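Local coordinates for fimbria adhesin protein (Klebsiella pneumoniae, PDB 3U4K), which serves as a fimbrial adhesin that binds human collagen V, the part in this chain being its receptor-binding domain, at residues Ala32-Met37 / Ile165-Leu170; Thr146-Leu151 / Thr176-Ser181; Ile54-Trp59 / Thr136-Lys141; Thr66-Cys71 / Phe128-Ser133; Ser79-Val84 / Ile113-Pro118. One frame throughout, in Å; residues are numbered along the deposited sequence.

The five contacts run along an elongated domain with a jelly-roll beta fold and no helices. The chain enters contacts 1, 3, 4 and 5 in that order. It then closes them in reverse, 5, 4, 3 and 1, with 146-151 of contact 2 coming between the last two. Segment 176-181 closes contact 2 last. Contacts 1 and 5 share the five-stranded mixed sheet, and their centres are about 13 Å apart. Contacts 3 and 5 share the six-stranded sheet. W59 of contact 3 packs on I35 and M37 of contact 1. Contacts 2 and 4 lie on opposite sides of the chain's centre, about 38 Å apart between centres. All five join segments well apart in sequence.

Contact 1. Residues Ala32-Met37 / Ile165-Leu170; sequences AYEINM and ILKTSL
K167 CG is anti to its backbone N (chi1 -174°), and the chain bends at chi3 (63°), bringing CE beside the E34 carboxylate. E34 runs extended beyond CG. The two side chains run alongside each other. E34 OE2 and K167 NZ form a salt bridge of 3.4 Å. On the other face of the sheet, L166 CD1 comes to the edge of the Y33 ring, 3.8 Å from Y33 CD1. I35 and T168 are also neighbours there, with I35 CB 4.0 Å from T168 CG2. The selenium of selenomethionine M37 lies 3.5 Å from T168 OG1. The strands are parallel. Five backbone hydrogen bonds join them, from Y33 N to I165 O at one end to M37 N to S169 O (2.9 Å) at the other. Strand 33-36 is an outer strand of the five-stranded mixed sheet. I165 and L166 form a classic beta bulge opposite Y159. I35, M37 and T168 all pack on F135 beneath. The chemistry is therefore split: the ion pair sits on the more exposed face, the buried side chains I35, L166 and T168 are on the other face, and the main chain sets the register.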
# COMPACT_ATOMS: atom_id res chain seq x y z
N ALA A 32 -14.43 6.01 1.39
CA ALA A 32 -13.39 4.99 1.38
C ALA A 32 -12.94 4.53 2.77
O ALA A 32 -13.01 5.29 3.74
CB ALA A 32 -12.19 5.47 0.57
N TYR A 33 -12.50 3.28 2.85
CA TYR A 33 -11.83 2.76 4.04
C TYR A 33 -10.39 3.24 4.01
O TYR A 33 -9.74 3.22 2.95
CB TYR A 33 -11.89 1.23 4.04
CG TYR A 33 -11.54 0.58 5.37
CD1 TYR A 33 -10.29 0.01 5.58
CD2 TYR A 33 -12.48 0.54 6.41
CE1 TYR A 33 -9.97 -0.59 6.80
CE2 TYR A 33 -12.17 -0.06 7.62
CZ TYR A 33 -10.92 -0.62 7.81
OH TYR A 33 -10.61 -1.21 9.01
N GLU A 34 -9.88 3.67 5.16
CA GLU A 34 -8.54 4.26 5.24
C GLU A 34 -7.65 3.61 6.28
O GLU A 34 -8.09 3.29 7.38
CB GLU A 34 -8.63 5.75 5.53
CG GLU A 34 -8.83 6.61 4.29
CD GLU A 34 -9.07 8.06 4.64
OE1 GLU A 34 -9.90 8.34 5.53
OE2 GLU A 34 -8.43 8.93 4.01
N ILE A 35 -6.39 3.42 5.90
CA ILE A 35 -5.37 2.93 6.82
C ILE A 35 -4.25 3.96 6.90
O ILE A 35 -3.64 4.30 5.87
CB ILE A 35 -4.80 1.57 6.37
CG1 ILE A 35 -5.90 0.52 6.30
CG2 ILE A 35 -3.70 1.11 7.32
CD1 ILE A 35 -5.54 -0.70 5.48
N ASN A 36 -4.00 4.47 8.10
CA ASN A 36 -2.78 5.24 8.36
C ASN A 36 -1.65 4.26 8.64
O ASN A 36 -1.71 3.48 9.59
CB ASN A 36 -2.99 6.21 9.53
CG ASN A 36 -1.71 6.92 9.95
OD1 ASN A 36 -0.92 7.37 9.11
ND2 ASN A 36 -1.49 7.02 11.25
N MSE A 37 -0.62 4.29 7.80
CA MSE A 37 0.44 3.27 7.82
C MSE A 37 1.58 3.60 8.75
O MSE A 37 2.74 3.30 8.45
CB MSE A 37 0.94 3.04 6.40
CG MSE A 37 -0.18 2.51 5.49
SE MSE A 37 0.51 1.94 3.73
CE MSE A 37 1.23 3.67 3.11
N ILE A 165 -12.06 3.31 -3.07
CA ILE A 165 -12.88 2.77 -1.98
C ILE A 165 -11.99 2.23 -0.86
O ILE A 165 -12.46 1.97 0.25
CB ILE A 165 -13.88 1.69 -2.46
CG1 ILE A 165 -13.15 0.52 -3.12
CG2 ILE A 165 -14.91 2.30 -3.40
CD1 ILE A 165 -13.90 -0.79 -3.06
N LEU A 166 -10.71 2.06 -1.17
CA LEU A 166 -9.71 1.65 -0.18
C LEU A 166 -8.44 2.45 -0.37
O LEU A 166 -7.79 2.37 -1.41
CB LEU A 166 -9.43 0.15 -0.29
CG LEU A 166 -8.39 -0.49 0.64
CD1 LEU A 166 -8.69 -0.20 2.11
CD2 LEU A 166 -8.32 -1.98 0.39
N LYS A 167 -8.09 3.24 0.65
CA LYS A 167 -6.95 4.13 0.58
C LYS A 167 -6.00 3.95 1.76
O LYS A 167 -6.43 3.85 2.91
CB LYS A 167 -7.42 5.59 0.49
CG LYS A 167 -6.31 6.60 0.26
CD LYS A 167 -6.86 7.98 -0.10
CE LYS A 167 -7.68 8.58 1.03
NZ LYS A 167 -7.89 10.05 0.87
N THR A 168 -4.70 3.91 1.47
CA THR A 168 -3.68 3.88 2.52
C THR A 168 -2.73 5.06 2.37
O THR A 168 -2.32 5.40 1.26
CB THR A 168 -2.87 2.56 2.53
OG1 THR A 168 -2.02 2.51 1.38
CG2 THR A 168 -3.79 1.34 2.55
N SER A 169 -2.39 5.68 3.50
CA SER A 169 -1.60 6.91 3.50
C SER A 169 -0.74 7.07 4.76
O SER A 169 -0.82 6.26 5.69
CB SER A 169 -2.53 8.12 3.33
OG SER A 169 -3.41 8.23 4.43
N LEU A 170 0.08 8.13 4.77
CA LEU A 170 0.93 8.45 5.92
C LEU A 170 0.70 9.88 6.39
O LEU A 170 0.38 10.76 5.59
CB LEU A 170 2.40 8.27 5.56
CG LEU A 170 2.98 6.86 5.54
CD1 LEU A 170 4.40 6.88 4.99
CD2 LEU A 170 2.96 6.24 6.93

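Contact 2. Residues Thr146-Leu151 / Thr176-Ser181; sequences TGSGTL and TIVSPS
S179 OG lies close to the carbonyls of T146 and G147. It is 2.7 Å from T146 O. The hydroxyl has one proton, so it cannot donate to both carbonyls, and which one takes it is not settled. Its chi1 of 49° puts OG between the backbone N and the carbonyl carbon of S179, toward the carbonyls of T146 and G147. S148 OG accepts a weak bond from S179 N at 3.0 Å. Next along come the two backbone bonds of the antiparallel hydrogen-bonded pair G149 and I177. G149 N reaches I177 O at 2.9 Å, and I177 N reaches G149 O at 2.8 Å. T150 and T176 follow as a non-hydrogen-bonded pair. Their side chains cross at a slant, and T150 OG1 is 3.3 Å from T176 CG2. Further out, G147 bonds through its backbone to P101, and L151 to I175. The side chain of I177 turns to the other face from the threonines and packs on V42, V44 and I139. The domain has no helices. Strand 175-178 is the middle strand of a small mixed sheet, parallel to strand 40-43 on one flank and antiparallel to strand 149-150 on the other.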
# COMPACT_ATOMS: atom_id res chain seq x y z
N THR A 146 22.38 1.82 2.58
CA THR A 146 21.08 2.43 2.86
C THR A 146 21.20 3.81 3.50
O THR A 146 22.02 4.01 4.40
CB THR A 146 20.20 1.54 3.76
OG1 THR A 146 20.92 1.21 4.96
CG2 THR A 146 19.81 0.26 3.04
N GLY A 147 20.36 4.75 3.05
CA GLY A 147 20.35 6.10 3.59
C GLY A 147 19.38 6.26 4.75
O GLY A 147 18.83 5.28 5.24
N SER A 148 19.18 7.50 5.18
CA SER A 148 18.24 7.80 6.26
C SER A 148 17.21 8.82 5.80
O SER A 148 17.34 9.40 4.73
CB SER A 148 18.99 8.32 7.50
OG SER A 148 19.63 7.26 8.19
N GLY A 149 16.17 9.02 6.61
CA GLY A 149 15.13 10.00 6.30
C GLY A 149 13.74 9.62 6.78
O GLY A 149 13.52 8.51 7.28
N THR A 150 12.81 10.55 6.62
CA THR A 150 11.40 10.35 6.96
C THR A 150 10.58 10.39 5.69
O THR A 150 10.79 11.26 4.83
CB THR A 150 10.89 11.42 7.94
OG1 THR A 150 11.80 11.53 9.05
CG2 THR A 150 9.51 11.08 8.47
N LEU A 151 9.64 9.45 5.55
CA LEU A 151 8.81 9.36 4.35
C LEU A 151 7.80 10.50 4.26
O LEU A 151 7.32 10.99 5.28
CB LEU A 151 8.10 8.01 4.30
CG LEU A 151 9.01 6.80 4.07
CD1 LEU A 151 8.26 5.51 4.32
CD2 LEU A 151 9.58 6.82 2.67
N THR A 176 10.03 6.77 10.09
CA THR A 176 11.40 7.29 10.03
C THR A 176 12.39 6.13 9.92
O THR A 176 12.41 5.23 10.76
CB THR A 176 11.74 8.15 11.27
OG1 THR A 176 10.61 8.95 11.63
CG2 THR A 176 12.93 9.06 10.97
N ILE A 177 13.20 6.16 8.86
CA ILE A 177 14.22 5.14 8.63
C ILE A 177 15.60 5.71 8.94
O ILE A 177 16.04 6.67 8.31
CB ILE A 177 14.19 4.62 7.18
CG1 ILE A 177 12.79 4.12 6.80
CG2 ILE A 177 15.25 3.55 6.96
CD1 ILE A 177 12.25 3.01 7.67
N VAL A 178 16.27 5.10 9.91
CA VAL A 178 17.59 5.54 10.36
C VAL A 178 18.59 4.41 10.24
O VAL A 178 18.65 3.52 11.09
CB VAL A 178 17.55 6.09 11.80
CG1 VAL A 178 18.94 6.50 12.27
CG2 VAL A 178 16.59 7.27 11.91
N SER A 179 19.38 4.42 9.17
CA SER A 179 20.49 3.49 9.03
C SER A 179 21.80 4.19 9.40
O SER A 179 22.13 5.23 8.82
CB SER A 179 20.56 2.93 7.61
OG SER A 179 20.48 3.96 6.63
N PRO A 180 22.53 3.64 10.40
CA PRO A 180 23.77 4.25 10.88
C PRO A 180 24.88 4.25 9.82
O PRO A 180 25.15 3.22 9.19
CB PRO A 180 24.16 3.38 12.08
CG PRO A 180 23.46 2.08 11.85
CD PRO A 180 22.19 2.42 11.15
N SER A 181 25.51 5.40 9.63
CA SER A 181 26.52 5.59 8.58
C SER A 181 27.95 5.47 9.11
O SER A 181 28.24 5.81 10.26
CB SER A 181 26.33 6.94 7.89
OG SER A 181 26.28 7.98 8.85

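Contact 3. Residues Ile54-Trp59 / Thr136-Lys141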
# COMPACT_ATOMS: atom_id res chain seq x y z
N ILE A 54 13.30 -5.36 6.08
CA ILE A 54 13.82 -4.55 7.19
C ILE A 54 12.76 -4.49 8.28
O ILE A 54 13.04 -4.77 9.45
CB ILE A 54 14.18 -3.12 6.74
CG1 ILE A 54 15.14 -3.15 5.54
CG2 ILE A 54 14.77 -2.33 7.90
CD1 ILE A 54 15.25 -1.83 4.81
N ALA A 55 11.55 -4.12 7.88
CA ALA A 55 10.41 -4.05 8.79
C ALA A 55 9.10 -4.29 8.04
O ALA A 55 8.99 -3.98 6.85
CB ALA A 55 10.37 -2.72 9.52
N THR A 56 8.12 -4.84 8.74
CA THR A 56 6.81 -5.13 8.17
C THR A 56 5.69 -4.75 9.15
O THR A 56 5.88 -4.81 10.37
CB THR A 56 6.69 -6.61 7.74
OG1 THR A 56 5.46 -6.81 7.03
CG2 THR A 56 6.74 -7.55 8.94
N LYS A 57 4.54 -4.35 8.61
CA LYS A 57 3.37 -4.07 9.44
C LYS A 57 2.07 -4.46 8.74
O LYS A 57 1.91 -4.24 7.54
CB LYS A 57 3.32 -2.60 9.86
CG LYS A 57 2.55 -2.36 11.14
CD LYS A 57 2.76 -0.95 11.68
CE LYS A 57 2.67 -0.90 13.19
NZ LYS A 57 1.40 -1.48 13.71
N THR A 58 1.15 -5.04 9.51
CA THR A 58 -0.10 -5.56 8.98
C THR A 58 -1.32 -5.00 9.71
O THR A 58 -1.42 -5.08 10.93
CB THR A 58 -0.11 -7.10 8.99
OG1 THR A 58 0.79 -7.59 7.99
CG2 THR A 58 -1.50 -7.65 8.71
N TRP A 59 -2.23 -4.41 8.94
CA TRP A 59 -3.52 -3.97 9.45
C TRP A 59 -4.61 -4.86 8.94
O TRP A 59 -4.58 -5.31 7.79
CB TRP A 59 -3.81 -2.54 9.05
CG TRP A 59 -2.74 -1.57 9.48
CD1 TRP A 59 -2.76 -0.73 10.60
CD2 TRP A 59 -1.46 -1.30 8.82
NE1 TRP A 59 -1.61 0.01 10.67
CE2 TRP A 59 -0.78 -0.29 9.64
CE3 TRP A 59 -0.82 -1.79 7.68
CZ2 TRP A 59 0.47 0.21 9.30
CZ3 TRP A 59 0.44 -1.28 7.36
CH2 TRP A 59 1.07 -0.31 8.15
N THR A 136 -0.78 -5.29 4.15
CA THR A 136 0.60 -5.43 4.62
C THR A 136 1.59 -4.55 3.87
O THR A 136 1.73 -4.64 2.64
CB THR A 136 1.06 -6.90 4.60
OG1 THR A 136 0.22 -7.68 5.47
CG2 THR A 136 2.51 -7.04 5.07
N LEU A 137 2.28 -3.69 4.62
CA LEU A 137 3.37 -2.87 4.10
C LEU A 137 4.72 -3.52 4.43
O LEU A 137 4.98 -3.90 5.57
CB LEU A 137 3.30 -1.45 4.68
CG LEU A 137 4.43 -0.46 4.37
CD1 LEU A 137 4.54 -0.17 2.88
CD2 LEU A 137 4.25 0.83 5.15
N ASP A 138 5.56 -3.65 3.41
CA ASP A 138 6.90 -4.21 3.57
C ASP A 138 7.97 -3.18 3.25
O ASP A 138 7.94 -2.55 2.19
CB ASP A 138 7.09 -5.43 2.66
CG ASP A 138 6.45 -6.69 3.23
OD1 ASP A 138 6.12 -6.72 4.43
OD2 ASP A 138 6.30 -7.67 2.46
N ILE A 139 8.91 -3.01 4.18
CA ILE A 139 10.09 -2.19 3.94
C ILE A 139 11.26 -3.09 3.57
O ILE A 139 11.69 -3.93 4.36
CB ILE A 139 10.42 -1.29 5.15
CG1 ILE A 139 9.24 -0.36 5.46
CG2 ILE A 139 11.67 -0.47 4.87
CD1 ILE A 139 9.32 0.31 6.82
N ILE A 140 11.76 -2.91 2.35
CA ILE A 140 12.77 -3.78 1.75
C ILE A 140 14.10 -3.05 1.61
O ILE A 140 14.13 -1.85 1.30
CB ILE A 140 12.33 -4.27 0.35
CG1 ILE A 140 10.88 -4.81 0.37
CG2 ILE A 140 13.31 -5.28 -0.24
CD1 ILE A 140 10.65 -6.03 1.23
N LYS A 141 15.20 -3.77 1.85
CA LYS A 141 16.54 -3.26 1.59
C LYS A 141 16.89 -3.40 0.11
O LYS A 141 17.13 -4.51 -0.38
CB LYS A 141 17.56 -3.98 2.48
CG LYS A 141 18.94 -3.33 2.51
CD LYS A 141 19.78 -3.86 3.67
CE LYS A 141 21.15 -3.20 3.72
NZ LYS A 141 21.89 -3.55 4.96
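T56 and D138 make one of two side-chain hydrogen bonds here. T56 OG1 is anti to its backbone N (chi1 -173°) and donates to D138 OD1 at 2.7 Å, nearly in line with the carboxylate C-O bond. The other joins T58 OG1 and T136 OG1, 2.6 Å apart; either could be the donor. Both pairs are on the same face of the sheet. The backbone bonds are those of antiparallel strands. K57 and L137 form a hydrogen-bonded pair, with L137 N to K57 O at 3.0 Å. At the other end, I139 N bonds A55 O (2.8 Å) and I54 N bonds I139 O. I54 and A55 both face I139, which is a classic beta bulge at the corner where the chain turns. Among the apolar groups, A55, L137 and I139 are on the opposite face from the threonines, with A55 CB near I139 CD1. W59 brings the edge of its ring, through CZ3, to L137 CB at 3.9 Å. I54 CD1 meets I139 CG2 at 3.8 Å. The D138 carboxylate also makes a salt bridge to R106 through OD2. Its two oxygens thus have different partners, a hydroxyl and a cation, which would favour the charged form of this buried acid.

Contact 4. Residues Thr66-Cys71 / Phe128-Ser133; sequences TIYVTC and FRLAGS. Unlike the reference sequence in segment 128-133: A131 (reference Val).
L130 lies over one face of the Y68 ring, and the two side chains cross at about a right angle. L130 CD1 is 3.9 Å from the ring centroid and 16° off the ring normal, a CH-pi contact. It sits nearer the CE2-CZ side than the centre, and L130 CB touches Y68 CE2 at 3.6 Å. Y33 of strand 33-36 packs on both residues. F128 is turned differently. Its chi1 of -60° sets CG anti to the carbonyl carbon, and the ring presents an edge to the other strand. V69 O and C71 SG lie at that edge, near the ring plane. C71 SG is 3.9 Å from F128 CE2, a sulfur-aromatic contact. V69 CB stands off the plane, 3.8 Å from F128 CD2. C71 is disulfide-bonded to C26, and both V69 and F128 pack on L77. Y68 and V69 both face F128 in a classic beta bulge, where segment 66-71 turns a corner in the jelly-roll fold. Strand 67-71 is the middle of a three-stranded antiparallel sheet, between strands 26-28 and 128-129. F128 O takes a bond from Y68 N at 2.9 Å and a weak one from V69 N at 3.4 Å. F128 N returns a bond to V69 O, 2.8 Å long. On the more exposed side, I67 and R129 cross at a slant. R129 CG lies 3.8 Å from I67 CD1 and also rests near T66 O. The guanidinium end goes elsewhere, with NH1 bonding to N64 O.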
# COMPACT_ATOMS: atom_id res chain seq x y z
N THR A 66 -21.04 -3.20 5.06
CA THR A 66 -21.07 -1.90 4.39
C THR A 66 -20.86 -2.04 2.89
O THR A 66 -20.01 -2.81 2.44
CB THR A 66 -20.02 -0.94 4.98
OG1 THR A 66 -20.06 -0.99 6.41
CG2 THR A 66 -20.28 0.50 4.54
N ILE A 67 -21.65 -1.28 2.12
CA ILE A 67 -21.60 -1.28 0.66
C ILE A 67 -20.85 -0.04 0.18
O ILE A 67 -21.27 1.09 0.47
CB ILE A 67 -23.02 -1.30 0.03
CG1 ILE A 67 -24.00 -2.19 0.83
CG2 ILE A 67 -22.95 -1.69 -1.45
CD1 ILE A 67 -23.70 -3.68 0.83
N TYR A 68 -19.77 -0.24 -0.55
CA TYR A 68 -18.94 0.87 -1.04
C TYR A 68 -19.30 1.26 -2.46
O TYR A 68 -19.21 2.43 -2.82
CB TYR A 68 -17.45 0.53 -0.92
CG TYR A 68 -16.99 0.25 0.49
CD1 TYR A 68 -16.50 1.28 1.30
CD2 TYR A 68 -17.06 -1.03 1.02
CE1 TYR A 68 -16.09 1.02 2.61
CE2 TYR A 68 -16.66 -1.29 2.32
CZ TYR A 68 -16.17 -0.27 3.11
OH TYR A 68 -15.77 -0.54 4.39
N VAL A 69 -19.70 0.28 -3.27
CA VAL A 69 -20.15 0.54 -4.65
C VAL A 69 -21.52 -0.08 -4.90
O VAL A 69 -21.76 -1.25 -4.57
CB VAL A 69 -19.14 0.01 -5.70
CG1 VAL A 69 -19.54 0.44 -7.10
CG2 VAL A 69 -17.73 0.51 -5.39
N THR A 70 -22.42 0.72 -5.48
CA THR A 70 -23.79 0.31 -5.78
C THR A 70 -24.16 0.72 -7.20
O THR A 70 -23.81 1.82 -7.64
CB THR A 70 -24.78 0.94 -4.78
OG1 THR A 70 -24.31 0.74 -3.45
CG2 THR A 70 -26.17 0.33 -4.92
N CYS A 71 -24.84 -0.16 -7.92
CA CYS A 71 -25.29 0.10 -9.29
C CYS A 71 -26.80 -0.08 -9.44
O CYS A 71 -27.48 -0.49 -8.49
CB CYS A 71 -24.56 -0.82 -10.28
SG CYS A 71 -22.77 -0.91 -10.06
N PHE A 128 -21.52 -3.95 -3.91
CA PHE A 128 -20.14 -4.36 -3.69
C PHE A 128 -19.65 -4.02 -2.28
O PHE A 128 -19.66 -2.86 -1.87
CB PHE A 128 -19.22 -3.72 -4.74
CG PHE A 128 -19.56 -4.11 -6.15
CD1 PHE A 128 -18.93 -5.19 -6.76
CD2 PHE A 128 -20.50 -3.39 -6.88
CE1 PHE A 128 -19.24 -5.55 -8.07
CE2 PHE A 128 -20.82 -3.74 -8.18
CZ PHE A 128 -20.19 -4.82 -8.78
N ARG A 129 -19.24 -5.06 -1.56
CA ARG A 129 -18.62 -4.90 -0.24
C ARG A 129 -17.11 -5.05 -0.36
O ARG A 129 -16.60 -5.56 -1.36
CB ARG A 129 -19.14 -5.96 0.74
CG ARG A 129 -20.63 -5.88 1.06
CD ARG A 129 -21.03 -6.91 2.11
NE ARG A 129 -20.88 -8.29 1.66
CZ ARG A 129 -19.91 -9.12 2.06
NH1 ARG A 129 -18.98 -8.73 2.93
NH2 ARG A 129 -19.87 -10.36 1.58
N LEU A 130 -16.40 -4.61 0.68
CA LEU A 130 -14.98 -4.91 0.83
C LEU A 130 -14.81 -6.16 1.67
O LEU A 130 -15.28 -6.22 2.81
CB LEU A 130 -14.21 -3.74 1.45
CG LEU A 130 -13.64 -2.70 0.48
CD1 LEU A 130 -13.08 -1.52 1.26
CD2 LEU A 130 -12.58 -3.30 -0.43
N ALA A 131 -14.15 -7.15 1.08
CA ALA A 131 -13.91 -8.43 1.74
C ALA A 131 -12.91 -8.26 2.87
O ALA A 131 -11.82 -7.72 2.66
CB ALA A 131 -13.39 -9.45 0.73
N GLY A 132 -13.31 -8.69 4.07
CA GLY A 132 -12.41 -8.69 5.22
C GLY A 132 -11.06 -9.24 4.84
O GLY A 132 -10.96 -10.33 4.25
N SER A 133 -10.01 -8.49 5.15
CA SER A 133 -8.66 -8.84 4.73
C SER A 133 -7.59 -8.20 5.60
O SER A 133 -7.89 -7.42 6.51
CB SER A 133 -8.44 -8.45 3.26
OG SER A 133 -8.75 -7.08 3.05

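Contact 5. Residues Ser79-Val84 / Ile113-Pro118; sequences SDAKVV and ISMIYP
A81 and Y117 make the tight part of this contact. A81 CB sits over one face of the Y117 ring, 3.7 Å from the centroid and 17° off the normal, a CH-pi contact. It lies toward the rim, 3.6 Å from Y117 CE1. The selenium of selenomethionine M115 comes to the same methyl, with M115 SE 3.9 Å from A81 CB. A81, M115 and Y117 are all buried. Y117 also packs on T157 and Y159. No hydrogen bond joins the two segments. Strand 115-116 belongs to the six-stranded sheet and strand 74-83 to the five-stranded one, so the contact bridges two sheets of the jelly-roll. The peptide bond before P118 is cis. P118 CA lies 3.4 Å from A81 O, and the next residue, D119, pairs with A81 through the backbone. The chain thus passes from one sheet to the other here. The packing is looser beyond A81. V83 CG2 only approaches Y117 CB, at 4.0 Å, with the two side chains crossing obliquely. K82 is exposed and its side chain starts away from the contact.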
# COMPACT_ATOMS: atom_id res chain seq x y z
N SER A 79 -11.79 -3.35 -10.76
CA SER A 79 -11.16 -2.53 -9.72
C SER A 79 -9.64 -2.59 -9.79
O SER A 79 -9.06 -3.67 -9.78
CB SER A 79 -11.62 -2.96 -8.32
OG SER A 79 -12.86 -2.37 -7.99
N ASP A 80 -9.02 -1.42 -9.87
CA ASP A 80 -7.56 -1.32 -9.97
C ASP A 80 -6.89 -1.03 -8.63
O ASP A 80 -7.35 -0.18 -7.87
CB ASP A 80 -7.17 -0.23 -10.98
CG ASP A 80 -7.63 -0.55 -12.39
OD1 ASP A 80 -7.89 0.40 -13.16
OD2 ASP A 80 -7.74 -1.75 -12.74
N ALA A 81 -5.82 -1.77 -8.34
CA ALA A 81 -4.97 -1.52 -7.19
C ALA A 81 -3.80 -0.65 -7.64
O ALA A 81 -2.95 -1.10 -8.42
CB ALA A 81 -4.47 -2.82 -6.59
N LYS A 82 -3.77 0.59 -7.16
CA LYS A 82 -2.82 1.59 -7.63
C LYS A 82 -1.91 2.13 -6.54
O LYS A 82 -2.35 2.41 -5.42
CB LYS A 82 -3.56 2.76 -8.29
CG LYS A 82 -4.01 2.50 -9.71
CD LYS A 82 -4.71 3.71 -10.30
CE LYS A 82 -5.22 3.43 -11.70
NZ LYS A 82 -6.08 4.53 -12.21
N VAL A 83 -0.63 2.28 -6.89
CA VAL A 83 0.31 3.03 -6.08
C VAL A 83 0.36 4.44 -6.67
O VAL A 83 0.70 4.62 -7.84
CB VAL A 83 1.71 2.40 -6.08
CG1 VAL A 83 2.67 3.23 -5.24
CG2 VAL A 83 1.65 0.97 -5.56
N VAL A 84 0.01 5.43 -5.85
CA VAL A 84 -0.19 6.79 -6.34
C VAL A 84 0.77 7.82 -5.75
O VAL A 84 0.76 8.98 -6.17
CB VAL A 84 -1.64 7.26 -6.10
CG1 VAL A 84 -2.60 6.54 -7.03
CG2 VAL A 84 -2.05 7.06 -4.64
N ILE A 113 -9.96 -11.69 -1.49
CA ILE A 113 -9.27 -11.16 -2.67
C ILE A 113 -7.84 -10.78 -2.27
O ILE A 113 -7.62 -9.92 -1.41
CB ILE A 113 -10.00 -9.95 -3.31
CG1 ILE A 113 -11.36 -10.36 -3.86
CG2 ILE A 113 -9.17 -9.33 -4.43
CD1 ILE A 113 -12.53 -10.08 -2.94
N SER A 114 -6.86 -11.45 -2.88
CA SER A 114 -5.46 -11.29 -2.51
C SER A 114 -4.62 -10.79 -3.68
O SER A 114 -4.67 -11.38 -4.76
CB SER A 114 -4.90 -12.61 -1.98
OG SER A 114 -5.64 -13.06 -0.86
N MSE A 115 -3.87 -9.71 -3.46
CA MSE A 115 -3.02 -9.14 -4.51
C MSE A 115 -1.87 -8.32 -3.97
O MSE A 115 -1.97 -7.70 -2.90
CB MSE A 115 -3.86 -8.34 -5.50
CG MSE A 115 -4.24 -6.94 -5.00
SE MSE A 115 -5.94 -6.35 -5.79
CE MSE A 115 -6.94 -6.18 -4.09
N ILE A 116 -0.77 -8.32 -4.72
CA ILE A 116 0.36 -7.43 -4.47
C ILE A 116 0.27 -6.27 -5.46
O ILE A 116 0.14 -6.48 -6.67
CB ILE A 116 1.70 -8.18 -4.61
CG1 ILE A 116 1.77 -9.34 -3.61
CG2 ILE A 116 2.87 -7.23 -4.40
CD1 ILE A 116 2.70 -10.47 -4.01
N TYR A 117 0.31 -5.05 -4.93
CA TYR A 117 0.18 -3.84 -5.74
C TYR A 117 1.39 -3.67 -6.66
O TYR A 117 2.52 -3.90 -6.24
CB TYR A 117 0.07 -2.62 -4.83
CG TYR A 117 -1.27 -2.41 -4.15
CD1 TYR A 117 -2.00 -1.25 -4.38
CD2 TYR A 117 -1.80 -3.35 -3.27
CE1 TYR A 117 -3.22 -1.04 -3.77
CE2 TYR A 117 -3.02 -3.15 -2.65
CZ TYR A 117 -3.73 -1.99 -2.90
OH TYR A 117 -4.95 -1.76 -2.29
N PRO A 118 1.16 -3.27 -7.93
CA PRO A 118 -0.15 -3.02 -8.53
C PRO A 118 -0.80 -4.27 -9.12
O PRO A 118 -0.11 -5.24 -9.46
CB PRO A 118 0.17 -2.02 -9.64
CG PRO A 118 1.55 -2.37 -10.06
CD PRO A 118 2.25 -2.94 -8.86